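Local coordinates for protein O-methyltransferase (Coxiella burnetii, PDB 3TR6) that probably transfers a methyl group from S-adenosylmethionine to a hydroxyl oxygen of an acceptor, and is seen here with S-adenosyl-L-homocysteine and nickel bound, at residues Q64-F74 with L86-D96; A125-I133 with L155-L163. All coordinates share one frame; numbering follows the deposited sequence.

Interaction 1: Q64-F74 with L86-D96. With SAH (S-adenosyl-L-homocysteine), chain C.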
loop_
_atom_site.group_PDB
_atom_site.type_symbol
_atom_site.label_atom_id
_atom_site.label_comp_id
_atom_site.label_asym_id
_atom_site.label_seq_id
_atom_site.Cartn_x
_atom_site.Cartn_y
_atom_site.Cartn_z
ATOM N N GLN A 64 1.232 -0.373 13.677
ATOM C CA GLN A 64 1.762 0.055 14.959
ATOM C C GLN A 64 3.040 -0.732 15.217
ATOM O O GLN A 64 3.188 -1.388 16.250
ATOM C CB GLN A 64 0.745 -0.189 16.071
ATOM C CG GLN A 64 0.532 1.007 16.965
ATOM C CD GLN A 64 -0.093 2.164 16.227
ATOM O OE1 GLN A 64 -1.257 2.102 15.833
ATOM N NE2 GLN A 64 0.677 3.223 16.022
ATOM N N ALA A 65 3.951 -0.678 14.254
ATOM C CA ALA A 65 5.191 -1.434 14.319
ATOM C C ALA A 65 6.089 -0.903 15.429
ATOM O O ALA A 65 6.386 0.289 15.482
ATOM C CB ALA A 65 5.905 -1.385 12.980
ATOM N N LYS A 66 6.517 -1.794 16.318
ATOM C CA LYS A 66 7.344 -1.403 17.456
ATOM C C LYS A 66 8.792 -1.848 17.279
ATOM O O LYS A 66 9.678 -1.415 18.013
ATOM C CB LYS A 66 6.763 -1.961 18.758
ATOM C CG LYS A 66 5.350 -1.475 19.051
ATOM C CD LYS A 66 4.774 -2.139 20.290
ATOM C CE LYS A 66 3.302 -1.798 20.480
ATOM N NZ LYS A 66 3.083 -0.338 20.675
ATOM N N LYS A 67 9.022 -2.709 16.294
ATOM C CA LYS A 67 10.360 -3.202 15.991
ATOM C C LYS A 67 10.590 -3.268 14.486
ATOM O O LYS A 67 10.044 -4.135 13.800
ATOM C CB LYS A 67 10.577 -4.583 16.610
ATOM C CG LYS A 67 10.977 -4.568 18.071
ATOM C CD LYS A 67 11.491 -5.938 18.472
ATOM C CE LYS A 67 12.385 -5.879 19.696
ATOM N NZ LYS A 67 13.131 -7.158 19.877
ATOM N N VAL A 68 11.411 -2.355 13.981
ATOM C CA VAL A 68 11.642 -2.234 12.549
ATOM C C VAL A 68 13.115 -2.406 12.202
ATOM O O VAL A 68 13.994 -1.984 12.953
ATOM C CB VAL A 68 11.175 -0.854 12.034
ATOM C CG1 VAL A 68 11.538 -0.670 10.566
ATOM C CG2 VAL A 68 9.681 -0.685 12.251
ATOM N N ILE A 69 13.383 -3.040 11.067
ATOM C CA ILE A 69 14.742 -3.095 10.545
ATOM C C ILE A 69 14.833 -2.369 9.208
ATOM O O ILE A 69 13.977 -2.528 8.337
ATOM C CB ILE A 69 15.249 -4.534 10.367
ATOM C CG1 ILE A 69 15.097 -5.323 11.669
ATOM C CG2 ILE A 69 16.702 -4.520 9.930
ATOM C CD1 ILE A 69 15.644 -6.734 11.591
ATOM N N ASP A 70 15.879 -1.570 9.056
ATOM C CA ASP A 70 16.103 -0.814 7.838
ATOM C C ASP A 70 17.418 -1.261 7.210
ATOM O O ASP A 70 18.491 -0.852 7.646
ATOM C CB ASP A 70 16.118 0.685 8.154
ATOM C CG ASP A 70 16.454 1.539 6.951
ATOM O OD1 ASP A 70 15.602 1.657 6.050
ATOM O OD2 ASP A 70 17.564 2.114 6.914
ATOM N N ILE A 71 17.330 -2.123 6.201
ATOM C CA ILE A 71 18.519 -2.642 5.532
ATOM C C ILE A 71 18.974 -1.740 4.381
ATOM O O ILE A 71 18.344 -1.699 3.322
ATOM C CB ILE A 71 18.290 -4.069 5.008
ATOM C CG1 ILE A 71 17.800 -4.978 6.139
ATOM C CG2 ILE A 71 19.564 -4.620 4.398
ATOM C CD1 ILE A 71 17.608 -6.422 5.721
ATOM N N GLY A 72 20.074 -1.024 4.598
ATOM C CA GLY A 72 20.589 -0.082 3.621
ATOM C C GLY A 72 20.328 1.351 4.045
ATOM O O GLY A 72 19.366 1.974 3.599
ATOM N N THR A 73 21.198 1.878 4.901
ATOM C CA THR A 73 20.992 3.191 5.501
ATOM C C THR A 73 21.217 4.342 4.527
ATOM O O THR A 73 20.425 5.281 4.472
ATOM C CB THR A 73 21.936 3.414 6.698
ATOM O OG1 THR A 73 21.989 2.232 7.502
ATOM C CG2 THR A 73 21.463 4.588 7.541
ATOM N N PHE A 74 22.308 4.265 3.772
ATOM C CA PHE A 74 22.768 5.396 2.979
ATOM C C PHE A 74 22.834 6.621 3.887
ATOM O O PHE A 74 23.484 6.587 4.926
ATOM C CB PHE A 74 21.840 5.650 1.792
ATOM C CG PHE A 74 22.428 6.556 0.748
ATOM C CD1 PHE A 74 23.801 6.738 0.663
ATOM C CD2 PHE A 74 21.609 7.237 -0.140
ATOM C CE1 PHE A 74 24.348 7.577 -0.294
ATOM C CE2 PHE A 74 22.147 8.078 -1.101
ATOM C CZ PHE A 74 23.523 8.247 -1.177
ATOM N N LEU A 86 7.202 5.786 14.049
ATOM C CA LEU A 86 7.263 4.859 15.174
ATOM C C LEU A 86 6.423 5.324 16.352
ATOM O O LEU A 86 6.420 6.507 16.691
ATOM C CB LEU A 86 8.708 4.685 15.638
ATOM C CG LEU A 86 9.623 3.748 14.853
ATOM C CD1 LEU A 86 11.049 3.865 15.371
ATOM C CD2 LEU A 86 9.131 2.308 14.937
ATOM N N PRO A 87 5.702 4.386 16.984
ATOM C CA PRO A 87 5.009 4.694 18.238
ATOM C C PRO A 87 6.025 4.961 19.348
ATOM O O PRO A 87 7.206 4.659 19.164
ATOM C CB PRO A 87 4.201 3.423 18.519
ATOM C CG PRO A 87 4.867 2.352 17.728
ATOM C CD PRO A 87 5.425 3.019 16.514
ATOM N N LYS A 88 5.575 5.517 20.470
ATOM C CA LYS A 88 6.483 5.982 21.523
ATOM C C LYS A 88 7.514 4.939 21.951
ATOM O O LYS A 88 8.652 5.278 22.276
ATOM C CB LYS A 88 5.699 6.468 22.746
ATOM C CG LYS A 88 4.979 5.362 23.508
ATOM C CD LYS A 88 4.501 5.842 24.874
ATOM C CE LYS A 88 5.672 6.244 25.764
ATOM N NZ LYS A 88 5.229 6.631 27.135
ATOM N N ASP A 89 7.113 3.672 21.943
ATOM C CA ASP A 89 7.968 2.591 22.424
ATOM C C ASP A 89 8.586 1.785 21.286
ATOM O O ASP A 89 9.077 0.676 21.497
ATOM C CB ASP A 89 7.177 1.665 23.353
ATOM C CG ASP A 89 5.919 1.104 22.694
ATOM O OD1 ASP A 89 5.177 1.881 22.049
ATOM O OD2 ASP A 89 5.672 -0.118 22.816
ATOM N N GLY A 90 8.559 2.342 20.080
ATOM C CA GLY A 90 9.089 1.651 18.920
ATOM C C GLY A 90 10.562 1.929 18.700
ATOM O O GLY A 90 11.064 2.991 19.065
ATOM N N THR A 91 11.260 0.966 18.109
ATOM C CA THR A 91 12.664 1.150 17.771
ATOM C C THR A 91 12.955 0.664 16.359
ATOM O O THR A 91 12.267 -0.214 15.835
ATOM C CB THR A 91 13.606 0.434 18.764
ATOM O OG1 THR A 91 13.345 -0.978 18.761
ATOM C CG2 THR A 91 13.425 0.992 20.168
ATOM N N LEU A 92 13.978 1.250 15.747
ATOM C CA LEU A 92 14.397 0.873 14.408
ATOM C C LEU A 92 15.909 0.753 14.373
ATOM O O LEU A 92 16.620 1.666 14.790
ATOM C CB LEU A 92 13.926 1.918 13.384
ATOM C CG LEU A 92 14.199 1.677 11.889
ATOM C CD1 LEU A 92 13.212 2.457 11.031
ATOM C CD2 LEU A 92 15.642 2.015 11.500
ATOM N N ILE A 93 16.403 -0.381 13.894
ATOM C CA ILE A 93 17.831 -0.520 13.652
ATOM C C ILE A 93 18.100 -0.449 12.156
ATOM O O ILE A 93 17.382 -1.048 11.356
ATOM C CB ILE A 93 18.411 -1.824 14.244
ATOM C CG1 ILE A 93 17.836 -3.047 13.538
ATOM C CG2 ILE A 93 18.142 -1.901 15.736
ATOM C CD1 ILE A 93 18.263 -4.347 14.176
ATOM N N THR A 94 19.128 0.300 11.782
ATOM C CA THR A 94 19.431 0.517 10.377
ATOM C C THR A 94 20.813 -0.031 10.035
ATOM O O THR A 94 21.765 0.140 10.794
ATOM C CB THR A 94 19.325 2.009 10.006
ATOM O OG1 THR A 94 19.663 2.188 8.627
ATOM C CG2 THR A 94 20.250 2.852 10.873
ATOM N N CYS A 95 20.913 -0.695 8.889
ATOM C CA CYS A 95 22.134 -1.399 8.528
ATOM C C CYS A 95 22.817 -0.793 7.312
ATOM O O CYS A 95 22.172 -0.461 6.321
ATOM C CB CYS A 95 21.831 -2.870 8.249
ATOM S SG CYS A 95 20.853 -3.680 9.519
ATOM N N ASP A 96 24.134 -0.663 7.403
ATOM C CA ASP A 96 24.948 -0.246 6.275
ATOM C C ASP A 96 26.401 -0.561 6.593
ATOM O O ASP A 96 26.733 -0.925 7.722
ATOM C CB ASP A 96 24.766 1.246 5.987
ATOM C CG ASP A 96 25.035 1.599 4.531
ATOM O OD1 ASP A 96 26.055 1.138 3.979
ATOM O OD2 ASP A 96 24.217 2.329 3.932
HETATM N N SAH C . 17.106 3.142 2.090
HETATM C CA SAH C . 18.214 3.980 1.723
HETATM C CB SAH C . 18.864 3.510 0.433
HETATM C CG SAH C . 20.245 2.907 0.552
HETATM S SD SAH C . 21.119 2.550 -0.965
HETATM C C SAH C . 17.749 5.386 1.558
HETATM O O SAH C . 18.462 6.198 0.905
HETATM O OXT SAH C . 16.661 5.768 2.058
HETATM C "C5'" SAH C . 22.181 1.133 -0.733
HETATM C "C4'" SAH C . 22.956 1.091 0.471
HETATM O "O4'" SAH C . 23.318 -0.301 0.773
HETATM C "C3'" SAH C . 24.230 1.819 0.294
HETATM O "O3'" SAH C . 24.321 2.802 1.240
HETATM C "C2'" SAH C . 25.285 0.814 0.498
HETATM O "O2'" SAH C . 26.334 1.348 1.203
HETATM C "C1'" SAH C . 24.607 -0.236 1.299
HETATM N N9 SAH C . 25.224 -1.559 1.281
HETATM C C8 SAH C . 25.833 -2.154 0.243
HETATM N N7 SAH C . 26.252 -3.363 0.650
HETATM C C5 SAH C . 25.911 -3.537 1.942
HETATM C C6 SAH C . 26.087 -4.574 2.864
HETATM N N6 SAH C . 26.762 -5.777 2.493
HETATM N N1 SAH C . 25.609 -4.420 4.111
HETATM C C2 SAH C . 24.976 -3.297 4.475
HETATM N N3 SAH C . 24.794 -2.285 3.617
HETATM C C4 SAH C . 25.249 -2.380 2.351
#
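D96 OD2 accepts the N-H of F74, N to OD2 2.7 Å, almost along its own C-O axis. The same carboxylate grips the ribose of S-adenosyl-L-homocysteine as a fork. D96 OD1 takes the ribose O2' at 2.8 Å, and D96 OD2 takes the ribose O3' at 2.7 Å. This acid at the end of the second strand, paired with a glycine-containing turn after the first, is the classic cofactor site of class I methyltransferases. The F74 N-H and the ribose hydroxyls together fix the rotation of the carboxylate. In the turn, G72 O receives a weak bond from the homocysteine amino N, while G72 N donates to C95 O. The ligand O of the homocysteine carboxylate lies at the edge of the F74 ring, in its plane.

A second polar layer lies behind the turn. T94 OG1 donates to D70 OD2 at 2.7 Å, on the lone pair away from the other oxygen. T94 OG1 (chi1 179°) and D70 CG (chi1 176°) each stand anti to the backbone N, which lays the hydroxyl alongside the carboxylate. T73 crosses T94 at about a right angle, and T73 OG1 is within reach of both T94 OG1 and C95 O. D70 OD1 bonds S78, itself a ligand-binding residue.

Further back, strands 67-71 and 91-96 pair in parallel, 16° apart. V68 N to T91 O and D70 N to I93 O are two of the rungs. V68 CG1 meets L92 CD1 at 3.6 Å on one face, and I69 CG1 meets I93 CG1 at 4.0 Å on the other. At the far end K66 and D89 form a salt bridge whose hydrogen bonds are weak.

Helices 77-83 and 99-111 cover the V68, D70 and T94 face. Strand 141-146 pairs with the other edge of 67-71.

Interaction 2: A125-I133 with L155-L163. With SAH (S-adenosyl-L-homocysteine), chain C.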
loop_
_atom_site.group_PDB
_atom_site.type_symbol
_atom_site.label_atom_id
_atom_site.label_comp_id
_atom_site.label_asym_id
_atom_site.label_seq_id
_atom_site.Cartn_x
_atom_site.Cartn_y
_atom_site.Cartn_z
ATOM N N ALA A 125 25.096 -6.376 6.359
ATOM C CA ALA A 125 23.747 -6.699 6.821
ATOM C C ALA A 125 23.614 -8.199 7.064
ATOM O O ALA A 125 22.944 -8.637 7.998
ATOM C CB ALA A 125 22.717 -6.231 5.811
ATOM N N LYS A 126 24.260 -8.974 6.201
ATOM C CA LYS A 126 24.365 -10.419 6.348
ATOM C C LYS A 126 24.763 -10.807 7.776
ATOM O O LYS A 126 24.195 -11.730 8.363
ATOM C CB LYS A 126 25.394 -10.940 5.342
ATOM C CG LYS A 126 25.645 -12.428 5.358
ATOM C CD LYS A 126 26.780 -12.764 4.399
ATOM C CE LYS A 126 27.089 -14.254 4.387
ATOM N NZ LYS A 126 28.215 -14.585 3.467
ATOM N N ASP A 127 25.737 -10.090 8.333
ATOM C CA ASP A 127 26.244 -10.376 9.672
ATOM C C ASP A 127 25.282 -9.919 10.764
ATOM O O ASP A 127 25.013 -10.656 11.710
ATOM C CB ASP A 127 27.617 -9.728 9.879
ATOM C CG ASP A 127 28.674 -10.279 8.938
ATOM O OD1 ASP A 127 28.476 -11.389 8.396
ATOM O OD2 ASP A 127 29.706 -9.605 8.745
ATOM N N THR A 128 24.776 -8.696 10.631
ATOM C CA THR A 128 23.819 -8.144 11.584
ATOM C C THR A 128 22.579 -9.025 11.706
ATOM O O THR A 128 22.062 -9.236 12.802
ATOM C CB THR A 128 23.397 -6.723 11.184
ATOM O OG1 THR A 128 24.548 -5.872 11.155
ATOM C CG2 THR A 128 22.384 -6.164 12.173
ATOM N N LEU A 129 22.105 -9.542 10.576
ATOM C CA LEU A 129 20.922 -10.396 10.567
ATOM C C LEU A 129 21.185 -11.746 11.227
ATOM O O LEU A 129 20.311 -12.298 11.898
ATOM C CB LEU A 129 20.404 -10.600 9.139
ATOM C CG LEU A 129 19.836 -9.379 8.416
ATOM C CD1 LEU A 129 19.154 -9.808 7.132
ATOM C CD2 LEU A 129 18.864 -8.627 9.309
ATOM N N ALA A 130 22.386 -12.279 11.028
ATOM C CA ALA A 130 22.742 -13.571 11.605
ATOM C C ALA A 130 22.952 -13.453 13.109
ATOM O O ALA A 130 22.606 -14.359 13.864
ATOM C CB ALA A 130 23.979 -14.140 10.927
ATOM N N GLU A 131 23.514 -12.332 13.545
ATOM C CA GLU A 131 23.653 -12.074 14.970
ATOM C C GLU A 131 22.285 -12.020 15.619
ATOM O O GLU A 131 22.052 -12.678 16.630
ATOM C CB GLU A 131 24.403 -10.770 15.222
ATOM C CG GLU A 131 25.870 -10.830 14.825
ATOM C CD GLU A 131 26.537 -9.456 14.819
ATOM O OE1 GLU A 131 25.879 -8.478 15.237
ATOM O OE2 GLU A 131 27.713 -9.360 14.391
ATOM N N LEU A 132 21.378 -11.247 15.027
ATOM C CA LEU A 132 20.022 -11.118 15.551
ATOM C C LEU A 132 19.348 -12.476 15.751
ATOM O O LEU A 132 18.733 -12.720 16.788
ATOM C CB LEU A 132 19.170 -10.230 14.643
ATOM C CG LEU A 132 19.461 -8.728 14.689
ATOM C CD1 LEU A 132 18.549 -7.974 13.730
ATOM C CD2 LEU A 132 19.309 -8.199 16.103
ATOM N N ILE A 133 19.462 -13.351 14.755
ATOM C CA ILE A 133 18.895 -14.694 14.853
ATOM C C ILE A 133 19.642 -15.544 15.880
ATOM O O ILE A 133 19.044 -16.086 16.812
ATOM C CB ILE A 133 18.943 -15.429 13.505
ATOM C CG1 ILE A 133 18.172 -14.652 12.440
ATOM C CG2 ILE A 133 18.387 -16.836 13.652
ATOM C CD1 ILE A 133 18.165 -15.325 11.085
ATOM N N LEU A 155 18.899 -13.636 0.077
ATOM C CA LEU A 155 19.428 -13.874 1.414
ATOM C C LEU A 155 18.696 -13.031 2.456
ATOM O O LEU A 155 18.122 -13.569 3.401
ATOM C CB LEU A 155 20.925 -13.565 1.464
ATOM C CG LEU A 155 21.570 -13.641 2.852
ATOM C CD1 LEU A 155 21.466 -15.051 3.417
ATOM C CD2 LEU A 155 23.017 -13.186 2.801
ATOM N N TYR A 156 18.723 -11.710 2.278
ATOM C CA TYR A 156 18.056 -10.787 3.196
ATOM C C TYR A 156 16.574 -11.106 3.371
ATOM O O TYR A 156 16.024 -10.971 4.462
ATOM C CB TYR A 156 18.207 -9.347 2.711
ATOM C CG TYR A 156 19.632 -8.861 2.616
ATOM C CD1 TYR A 156 20.621 -9.365 3.455
ATOM C CD2 TYR A 156 19.990 -7.891 1.686
ATOM C CE1 TYR A 156 21.923 -8.916 3.365
ATOM C CE2 TYR A 156 21.286 -7.439 1.594
ATOM C CZ TYR A 156 22.250 -7.953 2.431
ATOM O OH TYR A 156 23.543 -7.497 2.329
ATOM N N TYR A 157 15.930 -11.507 2.282
ATOM C CA TYR A 157 14.520 -11.868 2.310
ATOM C C TYR A 157 14.330 -13.094 3.187
ATOM O O TYR A 157 13.488 -13.110 4.089
ATOM C CB TYR A 157 14.025 -12.148 0.887
ATOM C CG TYR A 157 12.601 -12.655 0.791
ATOM C CD1 TYR A 157 11.529 -11.773 0.790
ATOM C CD2 TYR A 157 12.331 -14.014 0.681
ATOM C CE1 TYR A 157 10.226 -12.228 0.693
ATOM C CE2 TYR A 157 11.029 -14.481 0.585
ATOM C CZ TYR A 157 9.979 -13.582 0.593
ATOM O OH TYR A 157 8.681 -14.035 0.497
ATOM N N GLU A 158 15.132 -14.117 2.914
ATOM C CA GLU A 158 15.068 -15.377 3.641
ATOM C C GLU A 158 15.307 -15.167 5.133
ATOM O O GLU A 158 14.631 -15.759 5.972
ATOM C CB GLU A 158 16.094 -16.357 3.074
ATOM C CG GLU A 158 15.552 -17.756 2.887
ATOM C CD GLU A 158 14.314 -17.780 2.019
ATOM O OE1 GLU A 158 14.319 -17.127 0.957
ATOM O OE2 GLU A 158 13.333 -18.445 2.404
ATOM N N GLU A 159 16.272 -14.313 5.454
ATOM C CA GLU A 159 16.586 -13.994 6.838
ATOM C C GLU A 159 15.478 -13.162 7.475
ATOM O O GLU A 159 15.165 -13.327 8.656
ATOM C CB GLU A 159 17.919 -13.248 6.921
ATOM C CG GLU A 159 19.116 -14.076 6.492
ATOM C CD GLU A 159 19.472 -15.154 7.498
ATOM O OE1 GLU A 159 20.259 -14.862 8.425
ATOM O OE2 GLU A 159 18.967 -16.289 7.364
ATOM N N SER A 160 14.884 -12.272 6.688
ATOM C CA SER A 160 13.828 -11.400 7.184
ATOM C C SER A 160 12.565 -12.179 7.541
ATOM O O SER A 160 11.813 -11.777 8.423
ATOM C CB SER A 160 13.511 -10.298 6.171
ATOM O OG SER A 160 14.568 -9.357 6.100
ATOM N N LEU A 161 12.331 -13.290 6.850
ATOM C CA LEU A 161 11.205 -14.153 7.185
ATOM C C LEU A 161 11.375 -14.751 8.575
ATOM O O LEU A 161 10.441 -14.769 9.372
ATOM C CB LEU A 161 11.039 -15.266 6.152
ATOM C CG LEU A 161 10.075 -14.983 5.004
ATOM C CD1 LEU A 161 9.963 -16.199 4.098
ATOM C CD2 LEU A 161 8.715 -14.598 5.552
ATOM N N LYS A 162 12.576 -15.239 8.861
ATOM C CA LYS A 162 12.865 -15.845 10.154
ATOM C C LYS A 162 12.664 -14.837 11.281
ATOM O O LYS A 162 12.174 -15.184 12.355
ATOM C CB LYS A 162 14.301 -16.380 10.186
ATOM C CG LYS A 162 14.609 -17.480 9.177
ATOM C CD LYS A 162 16.083 -17.868 9.241
ATOM C CE LYS A 162 16.393 -19.093 8.395
ATOM N NZ LYS A 162 16.282 -18.832 6.931
ATOM N N LEU A 163 13.043 -13.588 11.025
ATOM C CA LEU A 163 13.022 -12.541 12.043
ATOM C C LEU A 163 11.649 -11.897 12.235
ATOM O O LEU A 163 11.416 -11.191 13.219
ATOM C CB LEU A 163 14.055 -11.463 11.710
ATOM C CG LEU A 163 15.522 -11.831 11.933
ATOM C CD1 LEU A 163 16.433 -11.009 11.037
ATOM C CD2 LEU A 163 15.906 -11.662 13.398
HETATM N N SAH C . 17.106 3.142 2.090
HETATM C CA SAH C . 18.214 3.980 1.723
HETATM C CB SAH C . 18.864 3.510 0.433
HETATM C CG SAH C . 20.245 2.907 0.552
HETATM S SD SAH C . 21.119 2.550 -0.965
HETATM C C SAH C . 17.749 5.386 1.558
HETATM O O SAH C . 18.462 6.198 0.905
HETATM O OXT SAH C . 16.661 5.768 2.058
HETATM C "C5'" SAH C . 22.181 1.133 -0.733
HETATM C "C4'" SAH C . 22.956 1.091 0.471
HETATM O "O4'" SAH C . 23.318 -0.301 0.773
HETATM C "C3'" SAH C . 24.230 1.819 0.294
HETATM O "O3'" SAH C . 24.321 2.802 1.240
HETATM C "C2'" SAH C . 25.285 0.814 0.498
HETATM O "O2'" SAH C . 26.334 1.348 1.203
HETATM C "C1'" SAH C . 24.607 -0.236 1.299
HETATM N N9 SAH C . 25.224 -1.559 1.281
HETATM C C8 SAH C . 25.833 -2.154 0.243
HETATM N N7 SAH C . 26.252 -3.363 0.650
HETATM C C5 SAH C . 25.911 -3.537 1.942
HETATM C C6 SAH C . 26.087 -4.574 2.864
HETATM N N6 SAH C . 26.762 -5.777 2.493
HETATM N N1 SAH C . 25.609 -4.420 4.111
HETATM C C2 SAH C . 24.976 -3.297 4.475
HETATM N N3 SAH C . 24.794 -2.285 3.617
HETATM C C4 SAH C . 25.249 -2.380 2.351
HETATM O O HOH W 1 25.921 -8.352 3.569
HETATM O O HOH W 2 22.775 -13.448 7.310
#
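Two neighbouring helices on one face of the Rossmann-like sheet, 125-133 and 153-163, meet here through A125, L129 and I133 on one side and Y156, E159 and L163 on the other. The axes of 125-133 and 155-163 come within 10.3 Å, 22° apart in direction. The N-terminal end of 125-133 borders the adenine of S-adenosyl-L-homocysteine. A125 N donates to adenine N1 at 3.0 Å with a fairly straight bond (159°). A125 CB packs on Y156 CE1 at 3.7 Å, and K126 N sits at the edge of that ring. The ring leans across from its own helix to reach the start of the other. Its hydroxyl is held by D149 and by a water in the ring plane. That water donates a hydrogen bond to Y156 OH at 2.8 Å and accepts from adenine N6 and, at longer range, K126 N. Adenine N1 is thus bonded directly and the N6 amino group through water.

Each helix is the connecting helix of a right-handed beta-alpha-beta crossover. Helix 125-133 leads from strand 118-122 to 141-146, and helix 153-163 leads on from there to 168-173.

Toward the C-terminal ends the contact is mostly apolar. L129 divides its two methyls: CD1 lies 3.7 Å from E159 CB and also near the Y156 ring, while CD2 lies 3.8 Å from L163 CD1. The other L163 methyl, CD2, fits between L132 CB and I133 CG1, 3.8 Å from the former. I133 CD1 ends against carboxylate OE1 of the bent E159 side chain (chi2 -72°) and the aliphatic part of K162. A second water bridges K126 O and E159 OE1. L155 CD2 touches K126 CG at 3.7 Å, crossing that extended chain at about a right angle. S160 faces I144 and I146 of strand 141-146.

Overall arrangement
After three N-terminal helices the chain makes strand 67-71, passes through helix 77-83 and returns as strand 91-96. Interaction 1 closes that short loop. The chain then runs through helix 99-111 and strand 118-122 before helix 125-133 begins. Strand 141-146 follows, and interaction 2 closes a second, longer loop at helix 153-163. The two loops come in series and neither nest nor cross. They still touch in space: L132 packs on I69 and I93, A125 on I71, and T128 on C95. Helix 125-133 of interaction 2 lies against the I69, I71, I93 and C95 face of interaction 1. Interaction 1 holds the ribose and homocysteine end of the ligand, interaction 2 its adenine.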